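Local coordinates for protein putative conjugative transposon recombinase (Clostridium difficile, PDB 3G13) that probably binds DNA and exchanges its strands as a serine recombinase, of which this chain is the N-terminal resolvase domain, at residues V29-Y32 against T33-K37; I68-M72 against N73-D77; T91-T94 against L95-R99; A107-E111 against D112-N116; M150-R154 against G155-G159. All blocks are in the same frame, centred on the assembly; numbering follows the deposited sequence.

Interaction 1 of 5, residues V29-Y32 against T33-K37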
# COMPACT_ATOMS: atom_id res chain seq x y z
N VAL A 29 9.57 -23.45 14.53
CA VAL A 29 9.05 -24.78 14.31
C VAL A 29 8.13 -25.23 15.46
O VAL A 29 7.01 -25.72 15.21
CB VAL A 29 10.17 -25.82 14.00
CG1 VAL A 29 9.61 -27.25 14.01
CG2 VAL A 29 10.79 -25.50 12.60
N GLN A 30 8.58 -25.06 16.71
CA GLN A 30 7.71 -25.47 17.82
C GLN A 30 6.44 -24.60 17.92
O GLN A 30 5.37 -25.13 18.17
CB GLN A 30 8.44 -25.43 19.18
CG GLN A 30 9.66 -26.34 19.26
CD GLN A 30 10.16 -26.44 20.69
OE1 GLN A 30 9.38 -26.28 21.63
NE2 GLN A 30 11.44 -26.69 20.85
N TYR A 31 6.58 -23.29 17.74
CA TYR A 31 5.44 -22.39 17.83
C TYR A 31 4.35 -22.82 16.85
O TYR A 31 3.20 -23.04 17.26
CB TYR A 31 5.83 -20.92 17.59
CG TYR A 31 4.59 -20.07 17.48
CD1 TYR A 31 3.88 -19.72 18.62
CD2 TYR A 31 4.10 -19.67 16.24
CE1 TYR A 31 2.68 -18.98 18.52
CE2 TYR A 31 2.93 -18.93 16.13
CZ TYR A 31 2.24 -18.58 17.26
OH TYR A 31 1.07 -17.84 17.16
N TYR A 32 4.69 -22.92 15.57
CA TYR A 32 3.69 -23.26 14.54
C TYR A 32 3.15 -24.67 14.65
O TYR A 32 1.98 -24.88 14.40
CB TYR A 32 4.22 -23.02 13.13
CG TYR A 32 4.31 -21.55 12.80
CD1 TYR A 32 3.14 -20.78 12.63
CD2 TYR A 32 5.56 -20.91 12.66
CE1 TYR A 32 3.23 -19.40 12.31
CE2 TYR A 32 5.66 -19.57 12.34
CZ TYR A 32 4.50 -18.81 12.16
OH TYR A 32 4.62 -17.46 11.85
N THR A 33 3.98 -25.62 15.07
CA THR A 33 3.51 -27.00 15.20
C THR A 33 2.43 -27.07 16.29
O THR A 33 1.39 -27.65 16.07
CB THR A 33 4.67 -28.00 15.52
OG1 THR A 33 5.65 -27.89 14.48
CG2 THR A 33 4.15 -29.42 15.55
N ASP A 34 2.71 -26.45 17.42
CA ASP A 34 1.79 -26.41 18.53
C ASP A 34 0.54 -25.57 18.18
O ASP A 34 -0.58 -26.00 18.45
CB ASP A 34 2.51 -25.83 19.74
CG ASP A 34 1.59 -25.53 20.91
OD1 ASP A 34 1.18 -26.49 21.63
OD2 ASP A 34 1.30 -24.33 21.09
N MSE A 35 0.74 -24.40 17.57
CA MSE A 35 -0.40 -23.54 17.24
C MSE A 35 -1.34 -24.23 16.26
O MSE A 35 -2.56 -24.22 16.44
CB MSE A 35 0.06 -22.17 16.71
CG MSE A 35 -1.08 -21.15 16.59
SE MSE A 35 -1.93 -21.26 14.77
CE MSE A 35 -0.41 -20.40 13.83
N ILE A 36 -0.80 -24.85 15.22
CA ILE A 36 -1.68 -25.48 14.22
C ILE A 36 -2.42 -26.72 14.82
O ILE A 36 -3.58 -27.00 14.46
CB ILE A 36 -0.92 -25.79 12.93
CG1 ILE A 36 -0.56 -24.47 12.21
CG2 ILE A 36 -1.65 -26.79 12.02
CD1 ILE A 36 0.58 -24.61 11.23
N LYS A 37 -1.75 -27.43 15.72
CA LYS A 37 -2.35 -28.55 16.48
C LYS A 37 -3.48 -28.16 17.41
O LYS A 37 -4.26 -29.02 17.79
CB LYS A 37 -1.29 -29.31 17.29
CG LYS A 37 -0.94 -30.66 16.72
CD LYS A 37 -0.01 -30.49 15.52
CE LYS A 37 1.10 -31.51 15.59
NZ LYS A 37 1.46 -31.96 14.21
O HOH W 1 2.10 -22.25 19.85
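Val-29 O takes two bonds from a single residue: Thr-33 OG1 donates to it at 2.7 Å, and Thr-33 N at 3.0 Å from the opposite face of the carbonyl plane. The hydroxyl gets there because OG1 stands beside its own backbone N (chi1 -57°), which turns it back towards the preceding turn. The next carbonyls are used in the ordinary i to i+4 way, but Tyr-31 O, already bonded to Met-35 N, also accepts from a water that donates 2.6 Å to Asp-34 OD2 and so ties the acid to the backbone.

Packing takes over beyond these bonds. Selenomethionine Met-35 touches both tyrosines: its CB lies over one face of the Tyr-31 ring, near the rim, while CE, brought round by bends at chi2 and chi3, reaches the edge of Tyr-32, 3.8 Å from CD1. Tyr-31 CD2 stands over the centre of the Tyr-32 ring. Tyr-32 is buried, and its OH bonds to Glu-111 OE1. With Ile-36 it packs on strands 6-14 and 42-51. These two residues mark the sheet-facing side of the helix in a beta-alpha-beta unit, strand 6-14, helix 25-37, strand 42-51.

Interaction 2 of 5, residues I68-M72 against N73-D77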
# COMPACT_ATOMS: atom_id res chain seq x y z
N ILE A 68 5.74 -22.47 -2.54
CA ILE A 68 4.96 -22.13 -3.73
C ILE A 68 4.69 -23.36 -4.60
O ILE A 68 3.56 -23.54 -5.02
CB ILE A 68 5.60 -21.00 -4.56
CG1 ILE A 68 5.70 -19.70 -3.73
CG2 ILE A 68 4.81 -20.78 -5.82
CD1 ILE A 68 4.31 -19.12 -3.20
N ASN A 69 5.70 -24.19 -4.87
CA ASN A 69 5.46 -25.43 -5.66
C ASN A 69 4.47 -26.40 -4.99
O ASN A 69 3.66 -27.02 -5.66
CB ASN A 69 6.77 -26.20 -5.96
CG ASN A 69 7.81 -25.37 -6.72
OD1 ASN A 69 9.03 -25.56 -6.51
ND2 ASN A 69 7.37 -24.47 -7.59
N ASP A 70 4.55 -26.53 -3.67
CA ASP A 70 3.59 -27.37 -2.94
C ASP A 70 2.18 -26.79 -2.99
O ASP A 70 1.19 -27.56 -3.02
CB ASP A 70 4.04 -27.57 -1.49
CG ASP A 70 5.31 -28.41 -1.40
OD1 ASP A 70 5.70 -29.02 -2.42
OD2 ASP A 70 5.93 -28.45 -0.32
N CYS A 71 2.08 -25.46 -2.99
CA CYS A 71 0.80 -24.77 -3.21
C CYS A 71 0.25 -25.08 -4.61
O CYS A 71 -0.92 -25.38 -4.74
CB CYS A 71 0.90 -23.24 -3.01
SG CYS A 71 1.06 -22.70 -1.28
N MSE A 72 1.10 -25.00 -5.65
CA MSE A 72 0.67 -25.30 -7.02
C MSE A 72 0.25 -26.77 -7.19
O MSE A 72 -0.59 -27.10 -8.04
CB MSE A 72 1.73 -24.86 -8.04
CG MSE A 72 2.00 -23.33 -8.07
SE MSE A 72 0.37 -22.20 -8.21
CE MSE A 72 0.12 -21.70 -6.31
N ASN A 73 0.80 -27.64 -6.33
CA ASN A 73 0.46 -29.08 -6.31
C ASN A 73 -0.74 -29.47 -5.42
O ASN A 73 -1.08 -30.65 -5.34
CB ASN A 73 1.69 -29.90 -5.90
CG ASN A 73 2.84 -29.80 -6.91
OD1 ASN A 73 2.64 -29.41 -8.06
ND2 ASN A 73 4.04 -30.17 -6.48
N GLY A 74 -1.37 -28.50 -4.75
CA GLY A 74 -2.57 -28.78 -3.97
C GLY A 74 -2.34 -29.30 -2.56
O GLY A 74 -3.25 -29.85 -1.93
N GLU A 75 -1.13 -29.10 -2.04
CA GLU A 75 -0.80 -29.59 -0.69
C GLU A 75 -1.18 -28.64 0.44
O GLU A 75 -1.14 -29.02 1.61
CB GLU A 75 0.69 -29.93 -0.61
CG GLU A 75 1.01 -31.24 -1.28
CD GLU A 75 2.49 -31.42 -1.53
OE1 GLU A 75 3.32 -30.99 -0.67
OE2 GLU A 75 2.83 -31.99 -2.59
N ILE A 76 -1.53 -27.39 0.10
CA ILE A 76 -1.69 -26.34 1.13
C ILE A 76 -2.94 -25.52 0.85
O ILE A 76 -3.13 -25.09 -0.30
CB ILE A 76 -0.44 -25.41 1.18
CG1 ILE A 76 0.83 -26.21 1.55
CG2 ILE A 76 -0.65 -24.20 2.14
CD1 ILE A 76 2.13 -25.45 1.34
N ASP A 77 -3.77 -25.30 1.88
CA ASP A 77 -5.00 -24.50 1.74
C ASP A 77 -4.85 -23.11 2.34
O ASP A 77 -5.52 -22.16 1.92
CB ASP A 77 -6.22 -25.19 2.39
CG ASP A 77 -6.55 -26.54 1.76
OD1 ASP A 77 -6.70 -26.61 0.50
OD2 ASP A 77 -6.69 -27.51 2.53
O HOH W 2 4.63 -30.86 -4.09
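Asp-70 and Glu-75 meet where helix 62-72 ends in a Schellman motif. Glu-75 N donates to Asp-70 O at 3.0 Å, nearly straight, and Gly-74 N donates to Cys-71 O at 3.2 Å, coming in from above the carbonyl plane. Gly-74 turns the chain with a positive phi of 84°, a conformation glycine takes easily.

The side chain of Glu-75 can be followed back over the helix end. Its CB rests on Asp-70 O at 3.4 Å. CG, set beside the backbone N (chi1 -77°), passes the same Asp-70 O more loosely, and the chain then runs extended across Asp-70 until CD faces CG and OD1 of that residue's carboxylate, the two carboxylate planes within 32° of parallel. OE1 comes 3.3 Å from Asp-70 CG and 3.6 Å from Asp-70 OD1, a pairing of like charges that would probably favour a raised pKa on one of the acids. OE2 accepts from a water that also donates to Asp-70 OD1, which probably offsets part of the repulsion. The other oxygen of Asp-70, OD2, bonds to Tyr-48 OH.

On the buried side, Ile-76 points back at the last turn and sets CD1 against Cys-71 SG, 3.9 Å away. It also packs on Ala-9 of strand 6-14 and Ala-45 of strand 42-51. The water between the two acids has a third partner in Asn-73 ND2, which donates to it at 2.6 Å.

Interaction 3 of 5, residues T91-T94 against L95-R99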
# COMPACT_ATOMS: atom_id res chain seq x y z
N THR A 91 6.81 -4.92 -2.76
CA THR A 91 5.39 -4.83 -3.08
C THR A 91 4.98 -5.70 -4.27
O THR A 91 3.99 -6.42 -4.20
CB THR A 91 4.98 -3.36 -3.28
OG1 THR A 91 5.21 -2.67 -2.05
CG2 THR A 91 3.49 -3.26 -3.61
N LEU A 92 5.76 -5.62 -5.36
CA LEU A 92 5.47 -6.39 -6.56
C LEU A 92 5.45 -7.92 -6.34
O LEU A 92 4.59 -8.61 -6.88
CB LEU A 92 6.46 -6.02 -7.68
CG LEU A 92 6.10 -4.71 -8.39
CD1 LEU A 92 7.20 -4.36 -9.39
CD2 LEU A 92 4.77 -4.85 -9.12
N ASP A 93 6.39 -8.42 -5.55
CA ASP A 93 6.41 -9.86 -5.23
C ASP A 93 5.27 -10.23 -4.30
O ASP A 93 4.70 -11.31 -4.43
CB ASP A 93 7.74 -10.28 -4.60
CG ASP A 93 8.89 -10.35 -5.61
OD1 ASP A 93 8.60 -10.35 -6.83
OD2 ASP A 93 10.06 -10.39 -5.18
N THR A 94 4.95 -9.34 -3.35
CA THR A 94 3.81 -9.59 -2.43
C THR A 94 2.53 -9.79 -3.24
O THR A 94 1.78 -10.75 -3.00
CB THR A 94 3.60 -8.43 -1.38
OG1 THR A 94 4.83 -8.15 -0.67
CG2 THR A 94 2.53 -8.81 -0.38
N LEU A 95 2.30 -8.89 -4.19
CA LEU A 95 1.19 -8.99 -5.14
C LEU A 95 1.17 -10.28 -5.90
O LEU A 95 0.16 -10.99 -5.94
CB LEU A 95 1.25 -7.82 -6.16
CG LEU A 95 0.73 -6.48 -5.66
CD1 LEU A 95 1.07 -5.35 -6.68
CD2 LEU A 95 -0.79 -6.64 -5.45
N LYS A 96 2.30 -10.57 -6.55
CA LYS A 96 2.45 -11.75 -7.39
C LYS A 96 2.06 -13.02 -6.60
O LYS A 96 1.23 -13.80 -7.06
CB LYS A 96 3.91 -11.85 -7.86
CG LYS A 96 4.35 -13.13 -8.54
CD LYS A 96 5.81 -13.01 -8.98
CE LYS A 96 6.45 -14.38 -9.25
NZ LYS A 96 5.91 -15.06 -10.47
N TYR A 97 2.70 -13.23 -5.45
CA TYR A 97 2.48 -14.48 -4.73
C TYR A 97 1.15 -14.53 -4.01
O TYR A 97 0.53 -15.60 -3.93
CB TYR A 97 3.65 -14.76 -3.79
CG TYR A 97 4.95 -15.02 -4.55
CD1 TYR A 97 5.05 -16.09 -5.44
CD2 TYR A 97 6.07 -14.19 -4.38
CE1 TYR A 97 6.24 -16.34 -6.16
CE2 TYR A 97 7.27 -14.43 -5.10
CZ TYR A 97 7.33 -15.51 -5.98
OH TYR A 97 8.48 -15.77 -6.68
N VAL A 98 0.68 -13.40 -3.49
CA VAL A 98 -0.66 -13.43 -2.88
C VAL A 98 -1.72 -13.78 -3.96
O VAL A 98 -2.56 -14.65 -3.76
CB VAL A 98 -1.01 -12.14 -2.15
CG1 VAL A 98 -2.54 -12.13 -1.80
CG2 VAL A 98 -0.13 -12.00 -0.88
N ARG A 99 -1.66 -13.11 -5.12
CA ARG A 99 -2.59 -13.37 -6.23
C ARG A 99 -2.50 -14.80 -6.76
O ARG A 99 -3.52 -15.42 -7.06
CB ARG A 99 -2.33 -12.39 -7.37
CG ARG A 99 -2.79 -10.97 -7.07
CD ARG A 99 -2.31 -10.03 -8.16
NE ARG A 99 -3.03 -8.75 -8.13
CZ ARG A 99 -2.56 -7.59 -8.60
NH1 ARG A 99 -1.36 -7.50 -9.14
NH2 ARG A 99 -3.33 -6.52 -8.53
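Thr-94 and Val-98 form the tight side of this helix, lying side by side and pointing the same way. Val-98 CG2 stands beside its own backbone N, which presses it to 3.1 Å from Thr-94 O, the same oxygen that Val-98 N bonds at 2.9 Å. The two CG2 methyls are 4.2 Å apart. Thr-94 OG1 is held by Asn-90 O and by Gln-135 NE2 of the second subunit, so this face looks into the dimer. Tyr-97 is buried as well: its CG, beside the backbone N (chi1 -65°), swings the ring back until CD2 is 3.2 Å from Asp-93 O, and its OH bonds to Gln-65.

Leu-92 and Lys-96 make the loose, exposed side. Leu-92 CD2 only just reaches the buried Leu-95, 4.5 Å from its CD1. Asp-93 OD1 stays 6.5 Å from Lys-96 NZ, so any attraction between their charges is probably weak. Lys-96 runs extended as far as CE and then bends at chi4, its CG above the centre of the Tyr-97 ring. The backbone is regular, Tyr-97 N bonding Asp-93 O with an N-H...O angle of 174°. With Thr-91, Leu-95 and Val-98 packing on helix 120-150, this is an amphipathic helix at the contact with the second subunit.

Interaction 4 of 5, residues A107-E111 against D112-N116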
# COMPACT_ATOMS: atom_id res chain seq x y z
N ALA A 107 -5.33 -19.25 0.91
CA ALA A 107 -5.26 -18.08 1.73
C ALA A 107 -3.87 -17.92 2.34
O ALA A 107 -3.21 -18.91 2.68
CB ALA A 107 -6.30 -18.22 2.87
N VAL A 108 -3.44 -16.68 2.48
CA VAL A 108 -2.34 -16.38 3.37
C VAL A 108 -2.92 -15.67 4.58
O VAL A 108 -3.84 -14.85 4.46
CB VAL A 108 -1.26 -15.48 2.68
CG1 VAL A 108 -0.12 -15.10 3.70
CG2 VAL A 108 -0.73 -16.16 1.48
N TYR A 109 -2.44 -16.06 5.76
CA TYR A 109 -2.81 -15.34 6.96
C TYR A 109 -1.57 -14.61 7.51
O TYR A 109 -0.65 -15.25 8.01
CB TYR A 109 -3.47 -16.23 8.06
CG TYR A 109 -4.10 -15.33 9.12
CD1 TYR A 109 -5.41 -14.91 9.00
CD2 TYR A 109 -3.35 -14.85 10.20
CE1 TYR A 109 -5.98 -14.05 9.91
CE2 TYR A 109 -3.91 -13.95 11.12
CZ TYR A 109 -5.22 -13.57 10.97
OH TYR A 109 -5.80 -12.70 11.86
N PHE A 110 -1.60 -13.27 7.40
CA PHE A 110 -0.57 -12.38 7.91
C PHE A 110 -0.89 -12.13 9.38
O PHE A 110 -1.86 -11.46 9.70
CB PHE A 110 -0.58 -11.06 7.11
CG PHE A 110 -0.13 -11.21 5.70
CD1 PHE A 110 1.19 -11.62 5.41
CD2 PHE A 110 -1.01 -10.98 4.64
CE1 PHE A 110 1.61 -11.78 4.08
CE2 PHE A 110 -0.58 -11.12 3.33
CZ PHE A 110 0.72 -11.50 3.04
N GLU A 111 -0.08 -12.70 10.27
CA GLU A 111 -0.39 -12.71 11.68
C GLU A 111 -0.35 -11.31 12.31
O GLU A 111 -1.26 -10.94 13.06
CB GLU A 111 0.50 -13.70 12.46
CG GLU A 111 0.52 -15.13 11.87
CD GLU A 111 1.79 -15.87 12.21
OE1 GLU A 111 2.40 -16.48 11.32
OE2 GLU A 111 2.19 -15.84 13.38
N ASP A 112 0.70 -10.54 12.04
CA ASP A 112 0.85 -9.20 12.69
C ASP A 112 -0.25 -8.23 12.24
O ASP A 112 -0.87 -7.53 13.06
CB ASP A 112 2.23 -8.58 12.35
CG ASP A 112 3.41 -9.21 13.16
OD1 ASP A 112 3.18 -10.04 14.08
OD2 ASP A 112 4.56 -8.86 12.83
N GLU A 113 -0.50 -8.22 10.93
CA GLU A 113 -1.49 -7.35 10.29
C GLU A 113 -2.92 -7.84 10.51
O GLU A 113 -3.85 -7.06 10.40
CB GLU A 113 -1.22 -7.28 8.79
CG GLU A 113 0.09 -6.60 8.39
CD GLU A 113 1.28 -7.56 8.40
OE1 GLU A 113 1.12 -8.72 8.88
OE2 GLU A 113 2.36 -7.15 7.93
N LYS A 114 -3.07 -9.13 10.85
CA LYS A 114 -4.36 -9.84 11.04
C LYS A 114 -5.24 -9.84 9.78
O LYS A 114 -6.39 -9.37 9.79
CB LYS A 114 -5.11 -9.32 12.29
CG LYS A 114 -4.35 -9.64 13.57
CD LYS A 114 -4.96 -9.00 14.81
CE LYS A 114 -4.07 -9.28 16.03
NZ LYS A 114 -4.65 -8.69 17.29
N ILE A 115 -4.67 -10.31 8.67
CA ILE A 115 -5.38 -10.28 7.37
C ILE A 115 -5.31 -11.65 6.76
O ILE A 115 -4.20 -12.21 6.63
CB ILE A 115 -4.76 -9.24 6.35
CG1 ILE A 115 -4.78 -7.80 6.91
CG2 ILE A 115 -5.52 -9.32 5.03
CD1 ILE A 115 -3.99 -6.73 6.05
N ASN A 116 -6.48 -12.19 6.43
CA ASN A 116 -6.61 -13.40 5.61
C ASN A 116 -6.87 -12.89 4.21
O ASN A 116 -7.80 -12.11 3.99
CB ASN A 116 -7.78 -14.28 6.08
CG ASN A 116 -8.03 -15.50 5.17
OD1 ASN A 116 -8.18 -15.38 3.95
ND2 ASN A 116 -8.13 -16.70 5.78
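Tyr-109 has CG anti to its backbone N (chi1 -167°), which lays the ring across the neighbouring strand, with Ile-115 O 3.8 Å above one face, towards the rim. The ring carries on to Lys-114, whose CA is 3.3 Å from Tyr-109 OH. Asn-116 has the same first torsion (chi1 175°); its CB sits 3.8 Å from Tyr-109 CD1, and its amide plane is turned steeply to the ring, with OD1 hydrogen-bonded to Leu-118 N and lying 3.6 Å from Ala-107 CB.

The backbones pair as an antiparallel hairpin. Phe-110 N donates to Ile-115 O at 2.9 Å, and Ile-115 N returns to Phe-110 O at 3.2 Å, in the carbonyl plane on a lone pair. Lys-114 N adds a weak bond to the same Phe-110 O. Two residues, Lys-114 and Ile-115, are thus set opposite one, a G1 beta bulge, with Lys-114 in the left-handed conformation (phi 60°).

Glu-113 OE1 closes on Phe-110 CB at 3.4 Å, while OE2 bonds to Ile-84 N and to Ser-131 OG of the second subunit. Phe-110 meets Phe-87 of helix 84-87 edge-to-face and packs on Val-98 of helix 91-102, and strand 107-110 is bonded along its other side to strand 78-81.

Interaction 5 of 5, residues M150-R154 against G155-G159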
# COMPACT_ATOMS: atom_id res chain seq x y z
N MSE A 150 21.66 14.03 -14.87
CA MSE A 150 22.76 14.41 -13.97
C MSE A 150 24.13 14.13 -14.59
O MSE A 150 25.10 14.80 -14.27
CB MSE A 150 22.67 13.63 -12.65
CG MSE A 150 21.50 14.06 -11.76
SE MSE A 150 21.48 12.81 -10.24
CE MSE A 150 19.91 13.64 -9.34
N LYS A 151 24.21 13.12 -15.44
CA LYS A 151 25.49 12.77 -16.07
C LYS A 151 25.95 13.90 -16.99
O LYS A 151 25.17 14.42 -17.81
CB LYS A 151 25.36 11.46 -16.83
CG LYS A 151 24.85 10.29 -15.95
CD LYS A 151 24.98 8.95 -16.71
CE LYS A 151 24.19 7.82 -16.05
NZ LYS A 151 24.69 6.57 -16.69
N MSE A 152 27.23 14.27 -16.86
CA MSE A 152 27.82 15.37 -17.63
C MSE A 152 28.53 14.88 -18.88
O MSE A 152 29.62 14.33 -18.80
CB MSE A 152 28.73 16.20 -16.71
CG MSE A 152 27.90 17.10 -15.80
SE MSE A 152 28.97 18.02 -14.44
CE MSE A 152 28.41 19.86 -14.62
N LYS A 153 27.90 15.05 -20.05
CA LYS A 153 28.50 14.64 -21.31
C LYS A 153 28.67 15.79 -22.30
O LYS A 153 28.81 15.56 -23.50
CB LYS A 153 27.69 13.50 -21.97
CG LYS A 153 26.29 13.90 -22.31
CD LYS A 153 25.36 12.74 -22.01
CE LYS A 153 24.73 12.91 -20.70
NZ LYS A 153 23.34 13.40 -20.86
N ARG A 154 28.69 17.02 -21.79
CA ARG A 154 28.84 18.19 -22.63
C ARG A 154 30.13 18.95 -22.35
O ARG A 154 30.35 20.02 -22.94
CB ARG A 154 27.63 19.14 -22.44
CG ARG A 154 26.31 18.58 -22.96
CD ARG A 154 25.16 19.44 -22.40
NE ARG A 154 23.91 19.29 -23.12
CZ ARG A 154 23.06 18.27 -22.98
NH1 ARG A 154 23.32 17.29 -22.14
NH2 ARG A 154 21.93 18.25 -23.66
N GLY A 155 30.99 18.41 -21.49
CA GLY A 155 32.20 19.10 -21.07
C GLY A 155 31.89 20.26 -20.12
O GLY A 155 32.62 21.23 -20.08
N GLU A 156 30.82 20.12 -19.34
CA GLU A 156 30.39 21.13 -18.36
C GLU A 156 31.50 21.63 -17.42
O GLU A 156 31.70 22.84 -17.26
CB GLU A 156 29.24 20.59 -17.50
CG GLU A 156 27.88 20.47 -18.19
CD GLU A 156 27.64 19.10 -18.80
OE1 GLU A 156 28.61 18.39 -19.17
OE2 GLU A 156 26.46 18.71 -18.93
N LEU A 157 32.21 20.67 -16.80
CA LEU A 157 33.33 20.94 -15.88
C LEU A 157 34.70 20.59 -16.46
O LEU A 157 35.68 21.30 -16.19
CB LEU A 157 33.14 20.18 -14.54
CG LEU A 157 31.84 20.46 -13.76
CD1 LEU A 157 31.77 19.68 -12.44
CD2 LEU A 157 31.66 21.95 -13.54
N VAL A 158 34.77 19.50 -17.22
CA VAL A 158 36.02 18.98 -17.76
C VAL A 158 35.92 18.79 -19.30
O VAL A 158 35.01 18.10 -19.78
CB VAL A 158 36.48 17.65 -17.05
CG1 VAL A 158 37.80 17.10 -17.66
CG2 VAL A 158 36.60 17.85 -15.53
N GLY A 159 36.85 19.39 -20.05
CA GLY A 159 36.87 19.30 -21.54
C GLY A 159 37.33 17.94 -22.06
O GLY A 159 37.73 17.06 -21.28
O HOH W 3 25.46 16.62 -20.19
O HOH W 4 31.64 16.13 -19.78
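Between Met-152 and Glu-156 the backbone bends through Gly-155, whose positive phi of 73° turns Glu-156 back on the residues before it, so that Arg-154 N donates to Glu-156 OE1 at 3.0 Å, from above the carboxylate plane. The acid gets there through a bent chain: CG stands beside the backbone N, and chi2 of 92° folds the carboxylate over. Glu-156 OE1 then touches Met-152 CB at 3.3 Å and Arg-154 CB at 3.5 Å.

Its other oxygen, OE2, is fixed by a water that donates to it at 2.6 Å and to Lys-151 O at 3.3 Å, and accepts from Lys-153 N and from Arg-154 NH1 in the guanidinium plane. Arg-154 NH1 stays 4.7 Å from Glu-156 OE2, so this charge pair is bridged by water, its flat groups turned well away from parallel. The turn belongs to no regular helix or strand. It lies in the exposed tail after helix 120-150, probably on the way to the later parts of the recombinase, and crystal neighbours touch most of it.

A second water joins Met-152 O to Gly-155 N. CB and CG of selenomethionine Met-152 lie against the Glu-156 carboxylate, and its SE is 3.8 Å from Leu-157 CD1, though the placing of its methyl is doubtful.

From the N terminus the five contacts come in series; none nests in or crosses another. Interaction 1 lies within helix 25-37 of the first beta-alpha-beta unit. Interaction 2 turns helix 62-72 towards strand 78-81, and interaction 3 stays within helix 91-102. Interaction 4 closes the hairpin at one edge of the sheet, and interactions 1, 2 and 3 each touch it: Tyr-32 of 29-32 through a hydrogen bond, Asp-77 O of interaction 2 by probably accepting one from Ala-107 N, and Val-98 of interaction 3 by packing. Ile-68 also packs on Tyr-97, joining 2 to 3. Interactions 3 and 4 both touch the second subunit. Interaction 5 stands apart, its nearest atoms about 22 Å from interaction 3.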